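Local coordinates for ABC transporter, substrate-binding protein (Clostridium perfringens, PDB 4EDP) that probably captures a solute outside the cell membrane and delivers it to an ABC importer, as bacterial extracellular solute-binding proteins of the periplasmic-binding-protein superfamily do, at residues A[204-209]-A[346-351]; A[180-185]-A[199-204]; A[166-171]-A[210-215]. All blocks are in the same frame, centred on the assembly; numbering follows the deposited sequence.

Interaction 1 (A[204-209]-A[346-351]); sequences ELEALK and WNRIMN
Two helix ends meet side by side in one lobe of the periplasmic-binding-protein fold: the last turns of helix 199-208 and of helix 332-350, which closes the chain. The two short axes run in nearly the same direction, crossing at -28° and approaching to 10.0 Å, a spacing wide enough for branched and long side chains to fill. Ile349 loses the most surface to the other segment. Its CG1 is anti to the carbonyl carbon (chi1 -74°), and this carries CD1 crosswise against the aliphatic stem of Glu206, 3.6 Å from CG. Deeper in, Leu205 CD1 lies obliquely against the benzo ring of Trp346, 3.7 Å from CZ3. Met350, bent at chi2 (-71°), curls back so that its methyl CE rests 3.7 Å from Leu205 O, while its CG stands over one face of the Trp346 indole; a flexible thioether can bend to lie against both a backbone carbonyl and a ring. Lys209 runs across the more exposed side of the contact. Its methylenes slide along Ile349 CG2, and bends at chi3 and chi4 turn the amine into a short hydrogen bond, NZ to Ile349 O at 2.6 Å, nearly along the C=O axis. Ile349 is in the final turn of its helix, so the ammonium meets the carbonyl-rich C-terminal end, where the helix dipole would be expected to favour a positive charge. Glu206 OE2 and Arg348 NH1 remain 4.1 Å apart, beyond a salt bridge; one water donates to OE2 and accepts a weak bond from Arg348 NH2, which also bonds to Asn345. Against this pair of helices lies helix 178-189, where Ala185 touches Leu205 and Met181 touches both Leu208 and Trp346, and strand 168-171 adds Ile168 against Leu208 and Ile170 against Trp346 and Met350.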
ATOM      1  N   GLU A 204      23.179   4.358   4.571  1.00 13.59           N
ATOM      2  CA  GLU A 204      23.181   3.475   3.393  1.00 13.36           C
ATOM      3  C   GLU A 204      22.541   4.201   2.207  1.00 12.61           C
ATOM      4  O   GLU A 204      22.965   4.024   1.069  1.00 12.66           O
ATOM      5  CB  GLU A 204      22.496   2.139   3.650  1.00 13.55           C
ATOM      6  CG  GLU A 204      23.243   1.229   4.602  1.00 16.03           C
ATOM      7  CD  GLU A 204      24.575   0.718   4.036  1.00 23.83           C
ATOM      8  OE1 GLU A 204      24.848   0.859   2.829  1.00 24.99           O
ATOM      9  OE2 GLU A 204      25.347   0.149   4.811  1.00 32.74           O
ATOM     10  N   LEU A 205      21.532   5.012   2.464  1.00 13.05           N
ATOM     11  CA  LEU A 205      20.913   5.799   1.385  1.00 13.50           C
ATOM     12  C   LEU A 205      21.930   6.795   0.806  1.00 15.02           C
ATOM     13  O   LEU A 205      21.941   7.025  -0.411  1.00 14.02           O
ATOM     14  CB  LEU A 205      19.627   6.472   1.846  1.00 13.04           C
ATOM     15  CG  LEU A 205      18.452   5.510   2.095  1.00 13.25           C
ATOM     16  CD1 LEU A 205      17.314   6.215   2.780  1.00 14.39           C
ATOM     17  CD2 LEU A 205      17.965   4.886   0.763  1.00 15.37           C
ATOM     18  N   GLU A 206      22.770   7.401   1.653  1.00 14.77           N
ATOM     19  CA  GLU A 206      23.824   8.287   1.140  1.00 16.48           C
ATOM     20  C   GLU A 206      24.713   7.500   0.188  1.00 16.00           C
ATOM     21  O   GLU A 206      25.112   8.001  -0.885  1.00 15.87           O
ATOM     22  CB  GLU A 206      24.738   8.847   2.258  1.00 18.60           C
ATOM     23  CG  GLU A 206      24.100   9.765   3.208  1.00 21.72           C
ATOM     24  CD  GLU A 206      25.093  10.343   4.223  1.00 28.42           C
ATOM     25  OE1 GLU A 206      26.229   9.824   4.354  1.00 27.08           O
ATOM     26  OE2 GLU A 206      24.726  11.327   4.886  1.00 35.51           O
ATOM     27  N   ALA A 207      25.047   6.272   0.589  1.00 14.86           N
ATOM     28  CA  ALA A 207      25.909   5.419  -0.212  1.00 14.82           C
ATOM     29  C   ALA A 207      25.270   5.026  -1.543  1.00 14.05           C
ATOM     30  O   ALA A 207      25.975   4.715  -2.502  1.00 13.98           O
ATOM     31  CB  ALA A 207      26.326   4.171   0.568  1.00 13.75           C
ATOM     32  N   LEU A 208      23.944   5.034  -1.612  1.00 11.28           N
ATOM     33  CA  LEU A 208      23.252   4.659  -2.852  1.00 12.27           C
ATOM     34  C   LEU A 208      23.187   5.807  -3.874  1.00 12.59           C
ATOM     35  O   LEU A 208      22.921   5.574  -5.060  1.00 12.94           O
ATOM     36  CB  LEU A 208      21.823   4.243  -2.507  1.00 11.74           C
ATOM     37  CG  LEU A 208      20.930   3.689  -3.600  1.00 11.35           C
ATOM     38  CD1 LEU A 208      21.534   2.375  -4.158  1.00 12.01           C
ATOM     39  CD2 LEU A 208      19.529   3.446  -3.030  1.00 10.70           C
ATOM     40  N   LYS A 209      23.443   7.027  -3.412  1.00 12.92           N
ATOM     41  CA  LYS A 209      23.334   8.234  -4.252  1.00 14.44           C
ATOM     42  C   LYS A 209      23.920   8.172  -5.655  1.00 13.77           C
ATOM     43  O   LYS A 209      23.280   8.643  -6.581  1.00 15.09           O
ATOM     44  CB  LYS A 209      23.873   9.476  -3.555  1.00 16.06           C
ATOM     45  CG  LYS A 209      23.091   9.951  -2.326  1.00 21.18           C
ATOM     46  CD  LYS A 209      23.819  11.104  -1.602  1.00 25.69           C
ATOM     47  CE  LYS A 209      24.012  12.344  -2.476  1.00 29.47           C
ATOM     48  NZ  LYS A 209      22.718  12.936  -2.962  1.00 34.17           N
ATOM     49  N   TRP A 346      15.893  12.555   4.390  1.00 19.74           N
ATOM     50  CA  TRP A 346      15.793  12.132   2.987  1.00 20.45           C
ATOM     51  C   TRP A 346      16.074  13.290   2.051  1.00 23.29           C
ATOM     52  O   TRP A 346      16.907  13.182   1.152  1.00 23.05           O
ATOM     53  CB  TRP A 346      14.392  11.595   2.713  1.00 18.43           C
ATOM     54  CG  TRP A 346      14.163  11.104   1.308  1.00 18.75           C
ATOM     55  CD1 TRP A 346      13.836  11.861   0.209  1.00 19.68           C
ATOM     56  CD2 TRP A 346      14.188   9.736   0.861  1.00 16.77           C
ATOM     57  NE1 TRP A 346      13.671  11.046  -0.886  1.00 22.22           N
ATOM     58  CE2 TRP A 346      13.872   9.739  -0.511  1.00 18.57           C
ATOM     59  CE3 TRP A 346      14.427   8.512   1.497  1.00 14.28           C
ATOM     60  CZ2 TRP A 346      13.816   8.569  -1.262  1.00 16.63           C
ATOM     61  CZ3 TRP A 346      14.371   7.346   0.758  1.00 17.18           C
ATOM     62  CH2 TRP A 346      14.068   7.380  -0.616  1.00 18.67           C
ATOM     63  N   ASN A 347      15.367  14.396   2.264  1.00 25.30           N
ATOM     64  CA  ASN A 347      15.549  15.576   1.433  1.00 28.23           C
ATOM     65  C   ASN A 347      16.971  16.131   1.513  1.00 30.35           C
ATOM     66  O   ASN A 347      17.522  16.557   0.511  1.00 32.04           O
ATOM     67  CB  ASN A 347      14.511  16.650   1.784  1.00 29.52           C
ATOM     68  CG  ASN A 347      13.094  16.255   1.369  1.00 29.13           C
ATOM     69  OD1 ASN A 347      12.912  15.407   0.496  1.00 30.41           O
ATOM     70  ND2 ASN A 347      12.093  16.886   1.972  1.00 27.47           N
ATOM     71  N   ARG A 348      17.557  16.132   2.705  1.00 31.22           N
ATOM     72  CA  ARG A 348      18.925  16.602   2.887  1.00 33.90           C
ATOM     73  C   ARG A 348      19.877  15.753   2.052  1.00 33.85           C
ATOM     74  O   ARG A 348      20.794  16.269   1.417  1.00 34.38           O
ATOM     75  CB  ARG A 348      19.304  16.530   4.370  1.00 34.21           C
ATOM     76  CG  ARG A 348      20.758  16.864   4.702  1.00 39.39           C
ATOM     77  CD  ARG A 348      20.987  16.818   6.209  1.00 42.60           C
ATOM     78  NE  ARG A 348      20.610  15.528   6.785  1.00 45.33           N
ATOM     79  CZ  ARG A 348      21.402  14.458   6.838  1.00 47.82           C
ATOM     80  NH1 ARG A 348      22.638  14.507   6.352  1.00 49.89           N
ATOM     81  NH2 ARG A 348      20.955  13.326   7.373  1.00 48.13           N
ATOM     82  N   ILE A 349      19.631  14.448   2.034  1.00 32.31           N
ATOM     83  CA  ILE A 349      20.465  13.500   1.298  1.00 33.41           C
ATOM     84  C   ILE A 349      20.249  13.424  -0.195  1.00 33.96           C
ATOM     85  O   ILE A 349      21.206  13.424  -0.965  1.00 35.11           O
ATOM     86  CB  ILE A 349      20.218  12.057   1.779  1.00 31.63           C
ATOM     87  CG1 ILE A 349      20.855  11.832   3.135  1.00 33.96           C
ATOM     88  CG2 ILE A 349      20.814  11.077   0.800  1.00 30.95           C
ATOM     89  CD1 ILE A 349      20.617  10.430   3.660  1.00 32.81           C
ATOM     90  N   MET A 350      18.995  13.316  -0.603  1.00 35.35           N
ATOM     91  CA  MET A 350      18.658  13.160  -2.012  1.00 37.86           C
ATOM     92  C   MET A 350      18.442  14.481  -2.746  1.00 42.21           C
ATOM     93  O   MET A 350      18.751  14.590  -3.937  1.00 44.68           O
ATOM     94  CB  MET A 350      17.385  12.309  -2.140  1.00 36.68           C
ATOM     95  CG  MET A 350      17.506  10.862  -1.646  1.00 33.61           C
ATOM     96  SD  MET A 350      18.524   9.829  -2.721  1.00 34.71           S
ATOM     97  CE  MET A 350      18.752   8.373  -1.693  1.00 34.82           C
ATOM     98  N   ASN A 351      17.950  15.485  -2.020  1.00 44.77           N
ATOM     99  CA  ASN A 351      17.579  16.792  -2.582  1.00 47.76           C
ATOM    100  C   ASN A 351      16.271  16.639  -3.339  1.00 48.41           C
ATOM    101  O   ASN A 351      15.519  15.684  -3.113  1.00 46.64           O
ATOM    102  CB  ASN A 351      18.642  17.405  -3.497  1.00 49.82           C
ATOM    103  CG  ASN A 351      19.856  17.890  -2.743  1.00 51.68           C
ATOM    104  OD1 ASN A 351      20.120  17.460  -1.620  1.00 51.29           O
ATOM    105  ND2 ASN A 351      20.611  18.797  -3.364  1.00 55.64           N
ATOM    106  OXT ASN A 351      15.947  17.473  -4.192  1.00 51.39           O
TER
HETATM  107  O   HOH W   1      22.497  10.399   6.738  1.00 35.44           O

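Interaction 2 (A[180-185]-A[199-204]); sequences AMVEIA and EAAFKE
Ala185 and Ala201 form the centre of this contact, each methyl set against the other helix's backbone: Ala185 CB lies 3.4 Å from Ala201 O, and Ala201 CB lies 3.4 Å from Val182 O. The two methyls are themselves 4.0 Å apart. Alanine suits both places, because so small a side chain lets the axes of the two short segments come within 8.2 Å while crossing at 90°. No hydrogen bond joins the two segments. On one flank, Val182 sets both methyls obliquely against the far end of the Phe202 ring, CG2 sitting 3.8 Å from CZ and CG1 near CE2. The ring of Phe202 gets there although the residue's bond to CB points away from segment 180-185: CG is anti to the carbonyl carbon (chi1 -78°), and the long flat group swings back to meet the valine. On the other flank Glu204 lends only its stem, CG packing 3.6 Å from Ala185 O. A bend at chi2 (-67°) then leads the carboxylate away from the interface, where OE1 makes a salt bridge with Lys188, so that the charge is kept out of the apolar centre and still held to the same helix. In the next shell, Trp342 packs edge-to-face with Phe202 and also touches Val182, so that helix 332-350 contributes to this flank. Helix 178-189 is thus crossed by helix 199-208, and helix 332-350 closes over the Val182–Phe202 side of their junction, while the loop residue Ile173 rests on Val182 as well.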
ATOM      1  N   ALA A 180       9.191   1.972   2.930  1.00 12.93           N
ATOM      2  CA  ALA A 180       9.790   0.711   2.534  1.00 12.67           C
ATOM      3  C   ALA A 180      11.225   0.917   2.046  1.00 11.39           C
ATOM      4  O   ALA A 180      12.104   0.123   2.367  1.00 12.43           O
ATOM      5  CB  ALA A 180       8.940   0.015   1.432  1.00 11.95           C
ATOM      6  N   MET A 181      11.451   1.976   1.279  0.60 12.12           N
ATOM      7  CA  MET A 181      12.774   2.248   0.746  0.60 12.76           C
ATOM      8  C   MET A 181      13.775   2.484   1.914  0.60 12.20           C
ATOM      9  O   MET A 181      14.921   2.024   1.866  0.60 11.42           O
ATOM     10  CB  MET A 181      12.703   3.415  -0.260  0.60 13.88           C
ATOM     11  CG  MET A 181      13.919   3.511  -1.095  0.60 17.92           C
ATOM     12  SD  MET A 181      14.085   2.086  -2.195  0.60 15.94           S
ATOM     13  CE  MET A 181      15.880   2.010  -2.189  0.60 21.07           C
ATOM     14  N   VAL A 182      13.336   3.166   2.970  1.00 12.08           N
ATOM     15  CA  VAL A 182      14.179   3.395   4.147  1.00 11.72           C
ATOM     16  C   VAL A 182      14.436   2.039   4.842  1.00 11.96           C
ATOM     17  O   VAL A 182      15.559   1.767   5.302  1.00 11.73           O
ATOM     18  CB  VAL A 182      13.553   4.414   5.137  1.00 13.48           C
ATOM     19  CG1 VAL A 182      14.377   4.524   6.412  1.00 12.77           C
ATOM     20  CG2 VAL A 182      13.374   5.787   4.477  1.00 12.56           C
ATOM     21  N   GLU A 183      13.408   1.194   4.936  1.00 11.14           N
ATOM     22  CA  GLU A 183      13.572  -0.117   5.590  1.00 10.80           C
ATOM     23  C   GLU A 183      14.481  -1.049   4.790  1.00 10.27           C
ATOM     24  O   GLU A 183      15.235  -1.855   5.371  1.00 12.28           O
ATOM     25  CB  GLU A 183      12.228  -0.745   5.990  1.00 11.18           C
ATOM     26  CG  GLU A 183      11.508   0.115   7.040  1.00 14.31           C
ATOM     27  CD  GLU A 183      10.517  -0.615   7.924  1.00 16.81           C
ATOM     28  OE1 GLU A 183      10.403  -1.853   7.833  1.00 16.79           O
ATOM     29  OE2 GLU A 183       9.895   0.067   8.794  1.00 17.14           O
ATOM     30  N   ILE A 184      14.435  -0.935   3.467  1.00 10.02           N
ATOM     31  CA  ILE A 184      15.327  -1.687   2.600  1.00 10.18           C
ATOM     32  C   ILE A 184      16.784  -1.292   2.910  1.00 10.99           C
ATOM     33  O   ILE A 184      17.654  -2.157   3.053  1.00 12.23           O
ATOM     34  CB  ILE A 184      14.981  -1.424   1.110  1.00 10.05           C
ATOM     35  CG1 ILE A 184      13.708  -2.193   0.722  1.00 11.52           C
ATOM     36  CG2 ILE A 184      16.172  -1.832   0.228  1.00 13.31           C
ATOM     37  CD1 ILE A 184      13.078  -1.729  -0.590  1.00 13.38           C
ATOM     38  N   ALA A 185      17.036   0.006   3.055  1.00  9.79           N
ATOM     39  CA  ALA A 185      18.364   0.525   3.396  1.00 10.27           C
ATOM     40  C   ALA A 185      18.773   0.052   4.785  1.00 12.47           C
ATOM     41  O   ALA A 185      19.951  -0.274   5.013  1.00 12.60           O
ATOM     42  CB  ALA A 185      18.363   2.059   3.308  1.00 10.92           C
ATOM     43  N   GLU A 199      18.995   5.973  11.510  0.50 14.30           N
ATOM     44  CA  GLU A 199      20.249   6.653  11.177  0.50 15.35           C
ATOM     45  C   GLU A 199      21.159   5.818  10.262  0.50 14.73           C
ATOM     46  O   GLU A 199      21.698   6.336   9.278  0.50 14.56           O
ATOM     47  CB  GLU A 199      20.962   7.106  12.450  0.50 16.28           C
ATOM     48  CG  GLU A 199      20.157   8.142  13.219  0.50 18.74           C
ATOM     49  CD  GLU A 199      19.936   9.420  12.427  0.50 20.72           C
ATOM     50  OE1 GLU A 199      20.937   9.972  11.934  0.50 22.70           O
ATOM     51  OE2 GLU A 199      18.772   9.882  12.324  0.50 20.51           O
ATOM     52  N   ALA A 200      21.312   4.530  10.558  1.00 13.96           N
ATOM     53  CA  ALA A 200      22.154   3.674   9.726  1.00 14.43           C
ATOM     54  C   ALA A 200      21.543   3.498   8.335  1.00 13.64           C
ATOM     55  O   ALA A 200      22.251   3.454   7.344  1.00 13.78           O
ATOM     56  CB  ALA A 200      22.381   2.301  10.391  1.00 15.42           C
ATOM     57  N   ALA A 201      20.218   3.446   8.272  1.00 12.29           N
ATOM     58  CA  ALA A 201      19.535   3.282   6.994  1.00 11.89           C
ATOM     59  C   ALA A 201      19.850   4.506   6.144  1.00 12.71           C
ATOM     60  O   ALA A 201      20.123   4.390   4.949  1.00 12.11           O
ATOM     61  CB  ALA A 201      18.036   3.134   7.196  1.00 10.71           C
ATOM     62  N   PHE A 202      19.816   5.687   6.757  1.00 13.33           N
ATOM     63  CA  PHE A 202      20.096   6.894   5.998  1.00 13.19           C
ATOM     64  C   PHE A 202      21.539   6.965   5.528  1.00 13.76           C
ATOM     65  O   PHE A 202      21.785   7.500   4.434  1.00 14.21           O
ATOM     66  CB  PHE A 202      19.569   8.169   6.675  1.00 14.81           C
ATOM     67  CG  PHE A 202      18.089   8.349   6.494  1.00 14.72           C
ATOM     68  CD1 PHE A 202      17.582   8.793   5.296  1.00 17.39           C
ATOM     69  CD2 PHE A 202      17.204   8.043   7.506  1.00 18.75           C
ATOM     70  CE1 PHE A 202      16.217   8.936   5.107  1.00 19.07           C
ATOM     71  CE2 PHE A 202      15.842   8.179   7.314  1.00 20.55           C
ATOM     72  CZ  PHE A 202      15.355   8.636   6.113  1.00 19.27           C
ATOM     73  N   LYS A 203      22.478   6.385   6.286  1.00 13.42           N
ATOM     74  CA  LYS A 203      23.872   6.339   5.851  1.00 14.69           C
ATOM     75  C   LYS A 203      23.978   5.429   4.622  1.00 14.57           C
ATOM     76  O   LYS A 203      24.786   5.700   3.720  1.00 16.28           O
ATOM     77  CB  LYS A 203      24.813   5.866   6.960  1.00 15.39           C
ATOM     78  CG  LYS A 203      24.990   6.841   8.119  1.00 18.12           C
ATOM     79  CD  LYS A 203      25.634   8.157   7.692  1.00 24.09           C
ATOM     80  CE  LYS A 203      25.917   9.044   8.905  1.00 29.53           C
ATOM     81  NZ  LYS A 203      26.606  10.319   8.536  1.00 35.44           N
ATOM     82  N   GLU A 204      23.179   4.358   4.571  1.00 13.59           N
ATOM     83  CA  GLU A 204      23.181   3.475   3.393  1.00 13.36           C
ATOM     84  C   GLU A 204      22.541   4.201   2.207  1.00 12.61           C
ATOM     85  O   GLU A 204      22.965   4.024   1.069  1.00 12.66           O
ATOM     86  CB  GLU A 204      22.496   2.139   3.650  1.00 13.55           C
ATOM     87  CG  GLU A 204      23.243   1.229   4.602  1.00 16.03           C
ATOM     88  CD  GLU A 204      24.575   0.718   4.036  1.00 23.83           C
ATOM     89  OE1 GLU A 204      24.848   0.859   2.829  1.00 24.99           O
ATOM     90  OE2 GLU A 204      25.347   0.149   4.811  1.00 32.74           O
TER

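Interaction 3 (A[166-171]-A[210-215]); sequences NKIAIP and PNVVKT
Strands 168-171 and 212-216 run parallel, with Ile168 paired to Val212 and Ile170 to Thr215, but the pairing is interrupted where the second chain turns a corner at Val213. Up to the corner three backbone bonds are good. Asn166 N donates to Pro210 O on a lone pair in the carbonyl plane, Ile168 N reaches Asn211 O at 2.9 Å, and Val213 N returns to Ile168 O at 2.8 Å, the last two nearly along the C=O axis. Asn211 O also takes a weak, bent bond from Lys167 N. Beyond the corner, Ile170 N to Lys214 O is weak at 3.3 Å. Val212 CG2 fits between the two isoleucines, 4.0 Å from Ile170 CD1 and 4.1 Å from Ile168 CG1; beta-branched residues suit such extended chain. Thr215 lies alongside Ile170 and continues the apolar row with its methyl, CG2 being 4.0 Å from Ile170 CG1. At the corner Val213 CG2 packs tightly on Asn166 O, at 3.2 Å. Asn211 ND2 bonds to Leu159 O and Lys161 O. Helix 332-350 lies over the face bearing Ile170 and Thr215, Trp346 and Met350 touching Thr215; helix 219-227 meets Ala169 and Lys214 on the reverse face, and strand 233-237 pairs with the far edge of strand 168-171.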
ATOM      1  N   ASN A 166      24.166   6.023 -12.032  1.00 14.03           N
ATOM      2  CA  ASN A 166      23.233   6.739 -12.883  1.00 13.42           C
ATOM      3  C   ASN A 166      22.242   5.800 -13.591  1.00 14.59           C
ATOM      4  O   ASN A 166      21.884   6.058 -14.734  1.00 15.27           O
ATOM      5  CB  ASN A 166      24.007   7.502 -13.976  1.00 15.32           C
ATOM      6  CG  ASN A 166      25.208   8.277 -13.446  1.00 16.32           C
ATOM      7  OD1 ASN A 166      26.325   8.148 -13.980  1.00 19.24           O
ATOM      8  ND2 ASN A 166      24.996   9.086 -12.417  1.00 12.84           N
ATOM      9  N   LYS A 167      21.778   4.741 -12.930  1.00 11.67           N
ATOM     10  CA  LYS A 167      20.866   3.788 -13.621  1.00 13.42           C
ATOM     11  C   LYS A 167      19.615   3.344 -12.862  1.00 12.39           C
ATOM     12  O   LYS A 167      18.865   2.519 -13.375  1.00 13.59           O
ATOM     13  CB  LYS A 167      21.660   2.553 -14.047  1.00 14.36           C
ATOM     14  CG  LYS A 167      22.597   2.764 -15.196  1.00 20.21           C
ATOM     15  CD  LYS A 167      23.312   1.474 -15.548  1.00 28.33           C
ATOM     16  CE  LYS A 167      23.874   1.518 -16.964  1.00 31.10           C
ATOM     17  NZ  LYS A 167      24.742   2.682 -17.210  1.00 28.14           N
ATOM     18  N   ILE A 168      19.373   3.844 -11.645  1.00 11.88           N
ATOM     19  CA  ILE A 168      18.157   3.426 -10.934  1.00 11.93           C
ATOM     20  C   ILE A 168      17.245   4.568 -10.508  1.00 12.81           C
ATOM     21  O   ILE A 168      17.666   5.717 -10.395  1.00 13.31           O
ATOM     22  CB  ILE A 168      18.464   2.546  -9.651  1.00 11.06           C
ATOM     23  CG1 ILE A 168      18.869   3.371  -8.437  1.00 12.29           C
ATOM     24  CG2 ILE A 168      19.517   1.445  -9.953  1.00 13.15           C
ATOM     25  CD1 ILE A 168      19.066   2.508  -7.166  1.00 12.95           C
ATOM     26  N   ALA A 169      15.974   4.230 -10.307  1.00 12.50           N
ATOM     27  CA  ALA A 169      14.984   5.163  -9.775  1.00 13.37           C
ATOM     28  C   ALA A 169      14.377   4.518  -8.524  1.00 12.36           C
ATOM     29  O   ALA A 169      14.140   3.299  -8.501  1.00 12.71           O
ATOM     30  CB  ALA A 169      13.886   5.491 -10.802  1.00 13.08           C
ATOM     31  N   ILE A 170      14.132   5.333  -7.506  1.00 12.00           N
ATOM     32  CA  ILE A 170      13.547   4.876  -6.252  1.00 12.76           C
ATOM     33  C   ILE A 170      12.381   5.814  -5.891  1.00 12.89           C
ATOM     34  O   ILE A 170      12.348   6.982  -6.293  1.00 14.82           O
ATOM     35  CB  ILE A 170      14.589   4.798  -5.106  1.00 12.24           C
ATOM     36  CG1 ILE A 170      15.111   6.188  -4.733  1.00 14.99           C
ATOM     37  CG2 ILE A 170      15.768   3.855  -5.509  1.00 11.66           C
ATOM     38  CD1 ILE A 170      16.212   6.210  -3.631  1.00 14.51           C
ATOM     39  N   PRO A 171      11.396   5.292  -5.158  1.00 12.93           N
ATOM     40  CA  PRO A 171      10.267   6.106  -4.766  1.00 13.54           C
ATOM     41  C   PRO A 171      10.657   7.160  -3.749  1.00 13.33           C
ATOM     42  O   PRO A 171      11.495   6.905  -2.864  1.00 14.29           O
ATOM     43  CB  PRO A 171       9.307   5.087  -4.130  1.00 13.49           C
ATOM     44  CG  PRO A 171      10.185   4.039  -3.611  1.00 14.90           C
ATOM     45  CD  PRO A 171      11.270   3.912  -4.657  1.00 13.52           C
ATOM     46  N   PRO A 210      25.144   7.645  -5.826  1.00 12.90           N
ATOM     47  CA  PRO A 210      25.682   7.609  -7.193  1.00 12.24           C
ATOM     48  C   PRO A 210      24.865   6.839  -8.211  1.00 11.80           C
ATOM     49  O   PRO A 210      24.982   7.105  -9.419  1.00 13.35           O
ATOM     50  CB  PRO A 210      27.053   6.950  -7.023  1.00 12.95           C
ATOM     51  CG  PRO A 210      27.434   7.238  -5.625  1.00 13.26           C
ATOM     52  CD  PRO A 210      26.136   7.212  -4.834  1.00 13.47           C
ATOM     53  N   ASN A 211      24.043   5.893  -7.749  1.00 10.89           N
ATOM     54  CA  ASN A 211      23.230   5.095  -8.656  1.00 10.29           C
ATOM     55  C   ASN A 211      21.833   5.670  -8.946  1.00 11.84           C
ATOM     56  O   ASN A 211      21.161   5.243  -9.901  1.00 13.71           O
ATOM     57  CB  ASN A 211      23.062   3.703  -8.042  1.00 11.66           C
ATOM     58  CG  ASN A 211      24.366   2.953  -7.946  1.00 11.57           C
ATOM     59  OD1 ASN A 211      25.412   3.435  -8.407  1.00 12.94           O
ATOM     60  ND2 ASN A 211      24.319   1.743  -7.364  1.00 12.33           N
ATOM     61  N   VAL A 212      21.382   6.606  -8.125  1.00 11.91           N
ATOM     62  CA  VAL A 212      20.036   7.163  -8.258  1.00 12.73           C
ATOM     63  C   VAL A 212      19.928   8.312  -9.263  1.00 13.36           C
ATOM     64  O   VAL A 212      20.516   9.366  -9.095  1.00 14.68           O
ATOM     65  CB  VAL A 212      19.508   7.636  -6.898  1.00 13.58           C
ATOM     66  CG1 VAL A 212      18.091   8.184  -7.054  1.00 14.10           C
ATOM     67  CG2 VAL A 212      19.525   6.487  -5.921  1.00 12.98           C
ATOM     68  N   VAL A 213      19.178   8.075 -10.324  1.00 13.99           N
ATOM     69  CA  VAL A 213      18.929   9.065 -11.367  1.00 15.58           C
ATOM     70  C   VAL A 213      17.903  10.039 -10.840  1.00 17.56           C
ATOM     71  O   VAL A 213      18.028  11.262 -11.013  1.00 19.63           O
ATOM     72  CB  VAL A 213      18.400   8.381 -12.625  1.00 16.19           C
ATOM     73  CG1 VAL A 213      17.905   9.407 -13.632  1.00 19.35           C
ATOM     74  CG2 VAL A 213      19.483   7.508 -13.200  1.00 16.56           C
ATOM     75  N   LYS A 214      16.861   9.507 -10.222  1.00 18.49           N
ATOM     76  CA  LYS A 214      15.888  10.365  -9.577  1.00 21.20           C
ATOM     77  C   LYS A 214      15.004   9.599  -8.621  1.00 19.27           C
ATOM     78  O   LYS A 214      14.904   8.364  -8.683  1.00 16.57           O
ATOM     79  CB  LYS A 214      15.001  11.092 -10.576  1.00 25.24           C
ATOM     80  CG  LYS A 214      14.019  10.204 -11.295  1.00 27.55           C
ATOM     81  CD  LYS A 214      13.119  11.027 -12.212  1.00 34.52           C
ATOM     82  CE  LYS A 214      12.292  12.053 -11.441  1.00 37.99           C
ATOM     83  NZ  LYS A 214      11.342  12.748 -12.354  1.00 40.74           N
ATOM     84  N   THR A 215      14.390  10.359  -7.714  1.00 18.49           N
ATOM     85  CA  THR A 215      13.422   9.820  -6.788  1.00 19.48           C
ATOM     86  C   THR A 215      12.137  10.206  -7.508  1.00 21.67           C
ATOM     87  O   THR A 215      12.058  11.291  -8.113  1.00 26.70           O
ATOM     88  CB  THR A 215      13.571  10.420  -5.375  1.00 20.89           C
ATOM     89  OG1 THR A 215      13.333  11.825  -5.430  1.00 23.61           O
ATOM     90  CG2 THR A 215      14.974  10.193  -4.849  1.00 18.93           C
TER

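From the N terminus, strand 168-171 comes first, followed by helix 178-189, helix 199-208 and then strand 212-216. Interaction 2 closes the short loop between the two helices and is nested inside the longer one that interaction 3 closes when the chain returns beside its starting strand, a course usual for parallel strands joined through helices. Interaction 1 opens on helix 199-208 after interaction 2 has closed, shares Glu204 with it, and crosses interaction 3; its second segment, which ends at the C terminus, begins 137 residues after the first ends. There Trp346 touches Phe202 and Pro171, so the last helix ties helix 199-208 to strand 168-171 of the sheet within one lobe.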